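Local coordinates for protein diheme cytochrome c (Shewanella baltica, PDB 3U99) that probably carries electrons, shuttling them through two covalently attached heme c groups whose irons each have two histidine ligands, at residues Asn12-Ala17 / Pro55-Arg60; Ser21-Tyr26 / Glu44-Asp49; Arg99-Ile104 / Asn123-Ala128; Thr137-Ile140 / Gly144-Asp147. All coordinates share one frame; numbering follows the deposited sequence.

Contact 1: Asn12-Ala17 / Pro55-Arg60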
# COMPACT_ATOMS: atom_id res chain seq x y z
N ASN A 12 -12.49 1.59 -8.81
CA ASN A 12 -11.10 1.91 -8.46
C ASN A 12 -10.24 2.17 -9.69
O ASN A 12 -9.04 2.25 -9.59
CB ASN A 12 -10.51 0.73 -7.65
CG ASN A 12 -10.42 -0.53 -8.41
OD1 ASN A 12 -11.03 -0.72 -9.43
ND2 ASN A 12 -9.60 -1.43 -7.86
N ALA A 13 -10.83 2.31 -10.90
CA ALA A 13 -9.97 2.47 -12.09
C ALA A 13 -9.10 3.70 -12.04
O ALA A 13 -7.87 3.64 -12.26
CB ALA A 13 -10.87 2.45 -13.32
N GLU A 14 -9.65 4.86 -11.74
CA GLU A 14 -8.87 6.09 -11.64
C GLU A 14 -7.87 5.99 -10.51
O GLU A 14 -6.72 6.40 -10.66
CB GLU A 14 -9.81 7.28 -11.43
CG GLU A 14 -9.04 8.62 -11.38
CD GLU A 14 -9.96 9.82 -11.37
OE1 GLU A 14 -11.06 9.76 -10.75
OE2 GLU A 14 -9.59 10.86 -11.95
N TYR A 15 -8.29 5.50 -9.38
CA TYR A 15 -7.40 5.29 -8.26
C TYR A 15 -6.19 4.46 -8.62
O TYR A 15 -5.06 4.76 -8.26
CB TYR A 15 -8.24 4.65 -7.11
CG TYR A 15 -7.30 4.28 -5.97
CD1 TYR A 15 -6.69 5.23 -5.18
CD2 TYR A 15 -6.99 2.99 -5.65
CE1 TYR A 15 -5.83 4.92 -4.15
CE2 TYR A 15 -6.10 2.62 -4.63
CZ TYR A 15 -5.54 3.60 -3.88
OH TYR A 15 -4.67 3.33 -2.85
N THR A 16 -6.41 3.34 -9.31
CA THR A 16 -5.31 2.49 -9.69
C THR A 16 -4.33 3.20 -10.59
O THR A 16 -3.10 3.05 -10.43
CB THR A 16 -5.87 1.23 -10.39
OG1 THR A 16 -6.69 0.60 -9.41
CG2 THR A 16 -4.72 0.33 -10.81
N ALA A 17 -4.85 4.02 -11.53
CA ALA A 17 -3.95 4.75 -12.39
C ALA A 17 -3.19 5.81 -11.65
O ALA A 17 -1.98 6.00 -11.86
CB ALA A 17 -4.75 5.44 -13.51
N PRO A 55 -6.84 19.33 -8.62
CA PRO A 55 -7.77 19.28 -7.48
C PRO A 55 -8.97 18.37 -7.71
O PRO A 55 -9.35 17.70 -6.75
CB PRO A 55 -8.22 20.72 -7.29
CG PRO A 55 -7.54 21.48 -8.36
CD PRO A 55 -6.60 20.67 -9.17
N GLN A 56 -9.61 18.33 -8.88
CA GLN A 56 -10.81 17.51 -9.03
C GLN A 56 -10.44 16.01 -9.03
O GLN A 56 -11.23 15.22 -8.53
CB GLN A 56 -11.62 17.96 -10.26
CG GLN A 56 -12.09 19.41 -10.09
CD GLN A 56 -12.91 19.96 -11.21
OE1 GLN A 56 -13.09 19.12 -12.15
NE2 GLN A 56 -13.39 21.20 -11.07
N VAL A 57 -9.29 15.65 -9.56
CA VAL A 57 -8.81 14.29 -9.46
C VAL A 57 -8.52 13.93 -7.99
O VAL A 57 -8.94 12.88 -7.51
CB VAL A 57 -7.53 14.11 -10.30
CG1 VAL A 57 -6.93 12.72 -10.09
CG2 VAL A 57 -7.78 14.30 -11.80
N THR A 58 -7.86 14.84 -7.26
CA THR A 58 -7.62 14.65 -5.84
C THR A 58 -8.92 14.34 -5.10
O THR A 58 -9.02 13.46 -4.26
CB THR A 58 -6.93 15.88 -5.25
OG1 THR A 58 -5.69 16.10 -5.98
CG2 THR A 58 -6.46 15.68 -3.82
N ALA A 59 -9.93 15.12 -5.41
CA ALA A 59 -11.18 15.00 -4.69
C ALA A 59 -11.81 13.66 -4.99
O ALA A 59 -12.36 13.02 -4.08
CB ALA A 59 -12.14 16.11 -5.08
N ARG A 60 -11.78 13.18 -6.24
CA ARG A 60 -12.39 11.88 -6.54
C ARG A 60 -11.58 10.78 -5.88
O ARG A 60 -12.15 9.76 -5.45
CB ARG A 60 -12.47 11.66 -8.04
CG ARG A 60 -13.55 12.47 -8.70
CD ARG A 60 -13.82 11.94 -10.11
NE ARG A 60 -12.64 12.10 -10.98
CZ ARG A 60 -12.33 13.16 -11.71
NH1 ARG A 60 -13.12 14.21 -11.74
NH2 ARG A 60 -11.22 13.12 -12.44
O HOH W 1 -11.44 7.98 -8.02
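E14 and R60 form a salt bridge between two helices, 13-19 and 55-67, on the surface of the cytochrome c fold around the first heme. The grip is bidentate and side-on. R60 NE donates to E14 OE1 at 2.8 Å, and R60 NH2 donates to E14 OE2, also at 2.8 Å. Each carboxylate oxygen receives its N-H on the syn lone pair, the side facing the other oxygen. The carboxylate and guanidinium planes are only 7° apart. Both bonds are nearly straight, and this pairing fixes the rotation of both flat groups.

E14 reaches across with an extended chain, its CG anti to the backbone N (chi1 -178°). The chain of R60 bends at chi3 (-64°), which turns the NE edge toward the acid. The two side chains cross at about a right angle. V57 adds an apolar flank: its CG1 lies 3.7 Å from E14 OE2.

E14 OE1 has a second donor. A water gives it a hydrogen bond and makes a weak one to the backbone O of R60, so the acid is also tied to the main chain of helix 55-67. Beneath the salt bridge, Y15 joins the helices by packing on I61 and L65. Its ring also meets that of Y64, and it touches the heme. At the start of helix 13-19, N12 O accepts from both T16 N and the T16 hydroxyl, whose OG1 sits above the carbonyl plane, 2.9 Å from N12 O.

Contact 2: Ser21-Tyr26 / Glu44-Asp49. With HEC (heme c), chain C.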
# COMPACT_ATOMS: atom_id res chain seq x y z
N SER A 21 1.10 4.67 -9.79
CA SER A 21 2.10 5.29 -10.63
C SER A 21 3.54 5.08 -10.17
O SER A 21 4.43 4.90 -11.00
CB SER A 21 1.75 6.81 -10.63
OG SER A 21 2.61 7.34 -11.63
N CYS A 22 3.77 5.12 -8.87
CA CYS A 22 5.11 5.03 -8.31
C CYS A 22 5.34 3.76 -7.51
O CYS A 22 6.45 3.31 -7.21
CB CYS A 22 5.33 6.20 -7.35
SG CYS A 22 5.32 7.79 -8.24
N HIS A 23 4.28 3.13 -7.03
CA HIS A 23 4.18 1.93 -6.24
C HIS A 23 2.83 1.31 -6.57
O HIS A 23 2.01 1.89 -7.26
CB HIS A 23 4.28 2.23 -4.75
CG HIS A 23 3.36 3.26 -4.19
ND1 HIS A 23 2.01 3.11 -4.08
CD2 HIS A 23 3.66 4.46 -3.73
CE1 HIS A 23 1.51 4.23 -3.54
NE2 HIS A 23 2.49 5.08 -3.31
N MET A 24 2.61 0.11 -6.09
CA MET A 24 1.31 -0.57 -6.32
C MET A 24 0.22 0.27 -5.70
O MET A 24 0.39 1.01 -4.73
CB MET A 24 1.32 -1.94 -5.60
CG MET A 24 1.63 -1.89 -4.11
SD MET A 24 1.05 -3.41 -3.30
CE MET A 24 -0.69 -3.13 -3.28
N ALA A 25 -0.97 0.07 -6.26
CA ALA A 25 -2.14 0.73 -5.75
C ALA A 25 -2.66 -0.02 -4.53
O ALA A 25 -3.22 -1.11 -4.59
CB ALA A 25 -3.22 0.85 -6.80
N TYR A 26 -2.46 0.59 -3.36
CA TYR A 26 -2.85 -0.03 -2.11
C TYR A 26 -4.36 -0.15 -1.99
O TYR A 26 -5.06 0.84 -2.16
CB TYR A 26 -2.35 0.75 -0.91
CG TYR A 26 -0.84 0.82 -0.86
CD1 TYR A 26 -0.09 -0.34 -0.63
CD2 TYR A 26 -0.14 1.98 -1.06
CE1 TYR A 26 1.29 -0.29 -0.59
CE2 TYR A 26 1.23 2.05 -1.01
CZ TYR A 26 1.95 0.89 -0.78
OH TYR A 26 3.32 1.02 -0.78
N GLU A 44 1.40 16.81 -2.01
CA GLU A 44 2.63 17.43 -2.45
C GLU A 44 3.75 17.06 -1.52
O GLU A 44 4.93 17.15 -1.93
CB GLU A 44 2.46 18.96 -2.60
CG GLU A 44 2.34 19.64 -1.25
CD GLU A 44 0.89 19.66 -0.71
OE1 GLU A 44 0.01 19.11 -1.43
OE2 GLU A 44 0.70 20.22 0.40
N ASN A 45 3.53 16.66 -0.35
CA ASN A 45 4.49 16.22 0.66
C ASN A 45 4.22 14.74 0.94
O ASN A 45 3.54 14.43 1.89
CB ASN A 45 4.36 17.11 1.88
CG ASN A 45 5.39 16.76 2.92
OD1 ASN A 45 6.36 16.04 2.71
ND2 ASN A 45 5.15 17.16 4.15
N HIS A 46 4.62 13.87 0.14
CA HIS A 46 4.20 12.45 0.22
C HIS A 46 5.40 11.56 0.38
O HIS A 46 5.96 11.05 -0.58
CB HIS A 46 3.43 12.15 -1.05
CG HIS A 46 2.83 10.80 -1.14
ND1 HIS A 46 1.66 10.51 -0.48
CD2 HIS A 46 3.25 9.72 -1.78
CE1 HIS A 46 1.37 9.23 -0.78
NE2 HIS A 46 2.32 8.71 -1.57
N PHE A 47 5.80 11.41 1.65
CA PHE A 47 6.81 10.40 1.98
C PHE A 47 8.12 10.56 1.21
O PHE A 47 8.80 9.60 0.83
CB PHE A 47 6.23 8.99 1.75
CG PHE A 47 4.96 8.76 2.54
CD1 PHE A 47 4.93 8.89 3.93
CD2 PHE A 47 3.79 8.44 1.88
CE1 PHE A 47 3.76 8.61 4.63
CE2 PHE A 47 2.65 8.15 2.58
CZ PHE A 47 2.61 8.26 3.95
N GLY A 48 8.50 11.78 0.93
CA GLY A 48 9.70 12.14 0.20
C GLY A 48 9.49 12.45 -1.26
O GLY A 48 10.44 12.90 -1.90
N ASP A 49 8.28 12.22 -1.79
CA ASP A 49 7.94 12.48 -3.17
C ASP A 49 6.83 13.50 -3.22
O ASP A 49 6.18 13.85 -2.25
CB ASP A 49 7.50 11.27 -3.99
CG ASP A 49 8.10 11.35 -5.39
OD1 ASP A 49 8.48 10.27 -5.92
OD2 ASP A 49 8.21 12.44 -6.01
FE HEC C . 2.39 6.91 -2.41
CHA HEC C . 4.14 5.59 0.12
CHB HEC C . -0.53 6.11 -0.86
CHC HEC C . 0.67 8.12 -5.05
CHD HEC C . 5.30 7.88 -3.86
NA HEC C . 1.88 6.01 -0.68
C1A HEC C . 2.77 5.49 0.24
C2A HEC C . 2.04 4.83 1.31
C3A HEC C . 0.72 4.97 1.00
C4A HEC C . 0.65 5.75 -0.22
CMA HEC C . -0.45 4.48 1.81
CAA HEC C . 2.68 4.17 2.47
CBA HEC C . 3.17 2.78 2.14
CGA HEC C . 3.66 2.08 3.41
O1A HEC C . 2.78 1.76 4.26
O2A HEC C . 4.87 1.88 3.61
NB HEC C . 0.42 7.10 -2.85
C1B HEC C . -0.64 6.74 -2.07
C2B HEC C . -1.85 7.21 -2.70
C3B HEC C . -1.52 7.78 -3.87
C4B HEC C . -0.11 7.70 -3.99
CMB HEC C . -3.23 7.01 -2.07
CAB HEC C . -2.39 8.48 -4.92
CBB HEC C . -3.06 9.72 -4.30
NC HEC C . 2.88 7.80 -4.14
C1C HEC C . 2.04 8.17 -5.13
C2C HEC C . 2.72 8.69 -6.27
C3C HEC C . 4.03 8.62 -5.93
C4C HEC C . 4.14 8.12 -4.61
CMC HEC C . 2.06 9.10 -7.59
CAC HEC C . 5.20 8.99 -6.80
CBC HEC C . 5.24 10.41 -7.34
ND HEC C . 4.32 6.81 -1.92
C1D HEC C . 5.36 7.31 -2.65
C2D HEC C . 6.62 7.04 -1.94
C3D HEC C . 6.30 6.38 -0.81
C4D HEC C . 4.86 6.21 -0.85
CMD HEC C . 7.99 7.55 -2.30
CAD HEC C . 7.26 5.92 0.23
CBD HEC C . 7.75 4.45 -0.00
CGD HEC C . 8.84 4.11 1.01
O1D HEC C . 9.37 2.93 0.60
O2D HEC C . 8.57 4.50 2.24
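H23 and H46 reach the same iron through different first torsions. In H23, CG sits between the backbone N and the carbonyl carbon (chi1 53°). In H46, CG is anti to the backbone N (chi1 -176°). Each ring ends at the iron with NE2 at 2.0 Å, one on either side of the porphyrin. The two NE2 atoms are 4.0 Å apart, each near the plane of the other ring. The rings are turned by only about 24° against each other.

H23 is held from behind. Its ND1 donates in the ring plane to M24 O at 2.7 Å, an almost straight bond that fixes the rotation of the imidazole. F47 CD2 lies over the centre of the H46 ring, and F47 also packs on the heme near CHA. On the H23 side of the heme, Y26 packs over pyrrole A, with CE2 3.6 Å from C3A. Its OH is hydrogen-bonded to S119 O. H46 and D49 close a type I' turn with two backbone hydrogen bonds.

C22 SG is covalently bonded to heme CAC, a former vinyl carbon, at 1.9 Å. C19 makes the other thioether. C19, C22 and H23 form the CXXCH motif of c-type cytochromes, here with bis-histidine iron ligation.

Contact 3: Arg99-Ile104 / Asn123-Ala128. With HEC (heme c), chain B.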
# COMPACT_ATOMS: atom_id res chain seq x y z
N ARG A 99 2.23 -6.75 13.55
CA ARG A 99 1.87 -7.89 14.11
C ARG A 99 1.95 -9.07 13.11
O ARG A 99 2.43 -10.11 13.45
CB ARG A 99 0.48 -7.83 14.73
CG ARG A 99 0.01 -9.08 15.41
CD ARG A 99 -1.34 -8.76 16.11
NE ARG A 99 -2.30 -8.43 15.06
CZ ARG A 99 -2.78 -7.20 14.73
NH1 ARG A 99 -2.51 -6.09 15.41
NH2 ARG A 99 -3.59 -7.05 13.69
N LYS A 100 1.42 -8.78 11.92
CA LYS A 100 1.40 -9.82 10.91
C LYS A 100 2.80 -10.09 10.38
O LYS A 100 3.00 -11.21 9.86
CB LYS A 100 0.39 -9.47 9.78
CG LYS A 100 -1.04 -9.61 10.32
CD LYS A 100 -2.02 -9.03 9.38
CE LYS A 100 -3.48 -9.12 9.86
NZ LYS A 100 -3.78 -10.48 10.38
N HIS A 101 3.72 -9.16 10.48
CA HIS A 101 5.04 -9.32 9.83
C HIS A 101 6.18 -9.47 10.83
O HIS A 101 7.36 -9.48 10.44
CB HIS A 101 5.27 -8.11 8.92
CG HIS A 101 4.32 -8.15 7.77
ND1 HIS A 101 3.05 -7.69 7.86
CD2 HIS A 101 4.40 -8.67 6.50
CE1 HIS A 101 2.39 -7.90 6.72
NE2 HIS A 101 3.20 -8.51 5.85
N ASP A 102 5.88 -9.58 12.13
CA ASP A 102 6.93 -9.52 13.13
C ASP A 102 7.78 -10.78 13.24
O ASP A 102 8.72 -10.72 14.05
CB ASP A 102 6.31 -9.06 14.46
CG ASP A 102 5.42 -10.06 15.15
OD1 ASP A 102 5.22 -11.24 14.71
OD2 ASP A 102 4.92 -9.67 16.26
N GLU A 103 7.52 -11.86 12.54
CA GLU A 103 8.41 -13.02 12.54
C GLU A 103 9.32 -13.01 11.32
O GLU A 103 10.14 -13.93 11.14
CB GLU A 103 7.56 -14.28 12.62
CG GLU A 103 6.75 -14.45 13.90
CD GLU A 103 7.59 -14.66 15.12
OE1 GLU A 103 8.84 -14.91 15.12
OE2 GLU A 103 6.97 -14.60 16.22
N ILE A 104 9.23 -12.01 10.45
CA ILE A 104 10.00 -12.02 9.20
C ILE A 104 11.31 -11.29 9.47
O ILE A 104 11.29 -10.11 9.84
CB ILE A 104 9.22 -11.34 8.08
CG1 ILE A 104 7.84 -11.96 7.88
CG2 ILE A 104 10.08 -11.34 6.82
CD1 ILE A 104 6.98 -11.11 6.95
N ASN A 123 5.94 -7.17 -4.03
CA ASN A 123 7.18 -7.94 -4.22
C ASN A 123 7.02 -9.31 -3.59
O ASN A 123 7.65 -10.24 -4.09
CB ASN A 123 8.34 -7.20 -3.57
CG ASN A 123 8.83 -6.02 -4.36
OD1 ASN A 123 8.59 -5.86 -5.55
ND2 ASN A 123 9.53 -5.13 -3.64
N CYS A 124 6.23 -9.48 -2.58
CA CYS A 124 6.05 -10.72 -1.84
C CYS A 124 4.65 -11.31 -2.04
O CYS A 124 4.47 -12.53 -2.07
CB CYS A 124 6.28 -10.51 -0.35
SG CYS A 124 7.93 -9.88 0.05
N HIS A 125 3.66 -10.45 -2.10
CA HIS A 125 2.26 -10.79 -2.29
C HIS A 125 1.94 -10.42 -3.71
O HIS A 125 1.57 -9.27 -4.01
CB HIS A 125 1.38 -10.04 -1.31
CG HIS A 125 1.62 -10.19 0.14
ND1 HIS A 125 1.11 -11.25 0.85
CD2 HIS A 125 2.23 -9.40 1.05
CE1 HIS A 125 1.42 -11.08 2.12
NE2 HIS A 125 2.10 -9.96 2.30
N ASN A 126 2.15 -11.36 -4.63
CA ASN A 126 2.10 -10.97 -6.05
C ASN A 126 0.76 -10.31 -6.47
O ASN A 126 0.76 -9.48 -7.34
CB ASN A 126 2.70 -12.08 -6.89
CG ASN A 126 4.11 -12.30 -6.67
OD1 ASN A 126 4.50 -13.46 -6.61
ND2 ASN A 126 5.00 -11.23 -6.61
N LEU A 127 -0.33 -10.70 -5.82
CA LEU A 127 -1.67 -10.19 -6.12
C LEU A 127 -2.20 -9.23 -5.10
O LEU A 127 -3.42 -9.05 -4.92
CB LEU A 127 -2.58 -11.39 -6.36
CG LEU A 127 -2.23 -12.26 -7.59
CD1 LEU A 127 -3.28 -13.35 -7.77
CD2 LEU A 127 -2.00 -11.45 -8.84
N ALA A 128 -1.28 -8.52 -4.44
CA ALA A 128 -1.64 -7.50 -3.46
C ALA A 128 -2.62 -6.46 -4.03
O ALA A 128 -3.47 -5.98 -3.30
CB ALA A 128 -0.40 -6.80 -2.90
FE HEC B . 2.70 -9.23 4.09
CHA HEC B . 1.41 -11.86 5.80
CHB HEC B . -0.27 -7.64 4.24
CHC HEC B . 4.16 -6.48 2.61
CHD HEC B . 5.57 -10.98 3.66
NA HEC B . 0.90 -9.68 4.81
C1A HEC B . 0.52 -10.80 5.50
C2A HEC B . -0.87 -10.77 5.84
C3A HEC B . -1.34 -9.59 5.40
C4A HEC B . -0.23 -8.89 4.77
CMA HEC B . -2.76 -9.04 5.48
CAA HEC B . -1.64 -11.88 6.50
CBA HEC B . -1.86 -12.98 5.48
CGA HEC B . -2.58 -14.23 5.96
O1A HEC B . -3.25 -14.10 7.04
O2A HEC B . -2.71 -15.27 5.32
NB HEC B . 2.03 -7.40 3.55
C1B HEC B . 0.74 -6.90 3.72
C2B HEC B . 0.71 -5.60 3.19
C3B HEC B . 1.95 -5.28 2.79
C4B HEC B . 2.78 -6.42 2.97
CMB HEC B . -0.60 -4.78 3.17
CAB HEC B . 2.47 -4.02 2.08
CBB HEC B . 2.08 -2.68 2.85
NC HEC B . 4.52 -8.80 3.32
C1C HEC B . 4.90 -7.65 2.76
C2C HEC B . 6.19 -7.71 2.19
C3C HEC B . 6.58 -9.02 2.47
C4C HEC B . 5.54 -9.68 3.14
CMC HEC B . 6.90 -6.66 1.39
CAC HEC B . 7.85 -9.71 2.01
CBC HEC B . 9.15 -9.14 2.59
ND HEC B . 3.37 -11.04 4.66
C1D HEC B . 4.60 -11.56 4.36
C2D HEC B . 4.73 -12.85 4.98
C3D HEC B . 3.60 -13.09 5.68
C4D HEC B . 2.73 -11.93 5.41
CMD HEC B . 5.96 -13.71 4.89
CAD HEC B . 3.30 -14.34 6.49
CBD HEC B . 4.00 -14.14 7.88
CGD HEC B . 4.11 -15.42 8.71
O1D HEC B . 2.85 -15.96 8.60
O2D HEC B . 4.78 -15.25 9.84
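The iron of the second heme c is gripped by H101 NE2 and H125 NE2, each at 2.0 Å. This is the bis-histidine ligation of a c-type heme, and H125 is the histidine of a CXXCH motif with C121 and C124. The two imidazoles approach from opposite faces of the porphyrin. They are turned almost at right angles to each other. The plane of the H101 ring runs toward the meso carbon CHB, while that of H125 runs toward CHA.

Both side chains leave the backbone alike, with CG anti to the carbonyl carbon (chi1 -68° in H101 and -58° in H125). H101 lies near the end of helix 95-101. Its ND1 is hydrogen-bonded to F97 O, which steadies the imidazole, and its ring stacks on that of F97. F133 meets the H125 ring edge-to-face.

Each ligand also begins a type I turn. I104 N donates to H101 O at 3.1 Å, and A128 N donates to H125 O at 3.0 Å. The first turn carries I104 back onto the heme on the H101 side, where CD1 lies 3.5 Å from C2D of pyrrole D. K100 CD sits near the methyl CMA, and the K100 backbone O approaches a propionate carbon. On the H125 side, C124 SG closes the thioether to the heme atom CAC at 2.0 Å.

Contact 4: Thr137-Ile140 / Gly144-Asp147; sequences TVNI and GRWD. With HEC (heme c), chain B.
W146 lies alongside V138 and I140, its side chain pointing the same way as theirs, and lays one ring face over the CMD methyl of the second heme c. I140 lies in a small beta hairpin, strands 139-140 and 144-145, near the C-terminus, and V138 and W146 flank it. W146 CB meets V138 CG1 at 3.9 Å, and its CE3 meets I140 CD1 at 4.0 Å. The CG of W146 is anti to the backbone N (chi1 179°), and this carries the indole away from the strands to the heme edge. V138 CG1 also packs on the CMD methyl, and I140 comes near CAC, so this end of the chain lines one side of the heme.

I140 and G144 are the hydrogen-bonded pair. I140 N donates to G144 O at 3.0 Å, and G144 N donates to I140 O at 2.9 Å. N139 and R145 form the antiparallel non-hydrogen-bonded pair next to it. Their side chains share one face and cross at about a right angle, with the amide of N139 lying against the G144 backbone.

Beyond the strands, W146 N donates to V138 O at 3.1 Å from above the carbonyl plane. V138 O also accepts from a water that in turn takes the N-H of D147. R145 bends at chi2 (-89°) and runs past V138 O. A second water donates to T137 O at 2.8 Å and accepts from R145 NE at 2.8 Å.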
# COMPACT_ATOMS: atom_id res chain seq x y z
N THR A 137 0.26 -17.98 -0.27
CA THR A 137 0.77 -17.67 -1.58
C THR A 137 1.91 -16.67 -1.59
O THR A 137 2.45 -16.32 -2.64
CB THR A 137 -0.30 -17.15 -2.55
OG1 THR A 137 -0.87 -15.96 -2.00
CG2 THR A 137 -1.43 -18.18 -2.75
N VAL A 138 2.36 -16.22 -0.41
CA VAL A 138 3.50 -15.33 -0.31
C VAL A 138 4.77 -16.00 -0.84
O VAL A 138 5.00 -17.16 -0.56
CB VAL A 138 3.85 -14.98 1.18
CG1 VAL A 138 5.21 -14.32 1.36
CG2 VAL A 138 2.76 -14.09 1.63
N ASN A 139 5.54 -15.28 -1.61
CA ASN A 139 6.83 -15.73 -2.16
C ASN A 139 7.76 -14.54 -2.08
O ASN A 139 7.55 -13.58 -2.85
CB ASN A 139 6.64 -16.28 -3.60
CG ASN A 139 7.86 -16.95 -4.18
OD1 ASN A 139 7.82 -17.90 -5.04
ND2 ASN A 139 9.00 -16.49 -3.83
N ILE A 140 8.78 -14.67 -1.24
CA ILE A 140 9.74 -13.60 -0.98
C ILE A 140 10.90 -13.69 -1.96
O ILE A 140 11.57 -14.70 -2.02
CB ILE A 140 10.26 -13.67 0.46
CG1 ILE A 140 9.09 -13.56 1.43
CG2 ILE A 140 11.33 -12.62 0.64
CD1 ILE A 140 9.55 -13.38 2.85
N GLY A 144 11.96 -17.60 -1.75
CA GLY A 144 10.94 -18.56 -2.12
C GLY A 144 9.67 -18.41 -1.34
O GLY A 144 9.41 -17.49 -0.55
N ARG A 145 8.79 -19.39 -1.59
CA ARG A 145 7.52 -19.47 -0.89
C ARG A 145 7.73 -19.50 0.60
O ARG A 145 8.64 -20.15 1.09
CB ARG A 145 6.79 -20.75 -1.33
CG ARG A 145 6.03 -20.60 -2.60
CD ARG A 145 4.65 -20.12 -2.25
NE ARG A 145 3.71 -20.23 -3.37
CZ ARG A 145 3.04 -21.33 -3.71
NH1 ARG A 145 2.21 -21.28 -4.73
NH2 ARG A 145 3.20 -22.45 -3.04
N TRP A 146 6.92 -18.79 1.33
CA TRP A 146 7.01 -18.78 2.79
C TRP A 146 6.50 -20.07 3.39
O TRP A 146 7.06 -20.62 4.34
CB TRP A 146 6.19 -17.57 3.23
CG TRP A 146 6.12 -17.36 4.69
CD1 TRP A 146 5.01 -17.62 5.47
CD2 TRP A 146 7.14 -16.84 5.53
NE1 TRP A 146 5.31 -17.26 6.76
CE2 TRP A 146 6.59 -16.81 6.82
CE3 TRP A 146 8.46 -16.41 5.29
CZ2 TRP A 146 7.34 -16.35 7.88
CZ3 TRP A 146 9.17 -15.97 6.37
CH2 TRP A 146 8.60 -15.95 7.63
N ASP A 147 5.39 -20.58 2.84
CA ASP A 147 4.79 -21.77 3.43
C ASP A 147 5.06 -22.99 2.54
O ASP A 147 4.82 -22.88 1.33
CB ASP A 147 3.26 -21.69 3.57
CG ASP A 147 2.80 -20.83 4.73
OD1 ASP A 147 3.63 -20.66 5.66
OD2 ASP A 147 1.62 -20.37 4.63
FE HEC B . 2.70 -9.23 4.09
CHA HEC B . 1.41 -11.86 5.80
CHB HEC B . -0.27 -7.64 4.24
CHC HEC B . 4.16 -6.48 2.61
CHD HEC B . 5.57 -10.98 3.66
NA HEC B . 0.90 -9.68 4.81
C1A HEC B . 0.52 -10.80 5.50
C2A HEC B . -0.87 -10.77 5.84
C3A HEC B . -1.34 -9.59 5.40
C4A HEC B . -0.23 -8.89 4.77
CMA HEC B . -2.76 -9.04 5.48
CAA HEC B . -1.64 -11.88 6.50
CBA HEC B . -1.86 -12.98 5.48
CGA HEC B . -2.58 -14.23 5.96
O1A HEC B . -3.25 -14.10 7.04
O2A HEC B . -2.71 -15.27 5.32
NB HEC B . 2.03 -7.40 3.55
C1B HEC B . 0.74 -6.90 3.72
C2B HEC B . 0.71 -5.60 3.19
C3B HEC B . 1.95 -5.28 2.79
C4B HEC B . 2.78 -6.42 2.97
CMB HEC B . -0.60 -4.78 3.17
CAB HEC B . 2.47 -4.02 2.08
CBB HEC B . 2.08 -2.68 2.85
NC HEC B . 4.52 -8.80 3.32
C1C HEC B . 4.90 -7.65 2.76
C2C HEC B . 6.19 -7.71 2.19
C3C HEC B . 6.58 -9.02 2.47
C4C HEC B . 5.54 -9.68 3.14
CMC HEC B . 6.90 -6.66 1.39
CAC HEC B . 7.85 -9.71 2.01
CBC HEC B . 9.15 -9.14 2.59
ND HEC B . 3.37 -11.04 4.66
C1D HEC B . 4.60 -11.56 4.36
C2D HEC B . 4.73 -12.85 4.98
C3D HEC B . 3.60 -13.09 5.68
C4D HEC B . 2.73 -11.93 5.41
CMD HEC B . 5.96 -13.71 4.89
CAD HEC B . 3.30 -14.34 6.49
CBD HEC B . 4.00 -14.14 7.88
CGD HEC B . 4.11 -15.42 8.71
O1D HEC B . 2.85 -15.96 8.60
O2D HEC B . 4.78 -15.25 9.84
O HOH W 2 2.79 -18.01 -4.81
O HOH W 3 3.74 -19.07 0.99

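How the contacts relate
The protein has two heme centres. Contacts 1 and 2 belong to the first, contacts 3 and 4 to the second. Contact 2 is nested along the chain inside the loop closed by contact 1. The two meet where Y15 OH approaches Y26 O at 2.6 Å, a probable hydrogen bond. Contact 4 flanks contact 3: V138 CG2 packs on H125 CE1 at 3.3 Å, and N139 N is probably hydrogen-bonded to C124 O, at 3.0 Å. Contacts 2 and 3 have centres about 19 Å apart but still touch, through M24 CE and A128 CB at 3.7 Å. Contacts 1 and 4 lie on opposite sides of the chain's centre, their own centres about 32 Å apart.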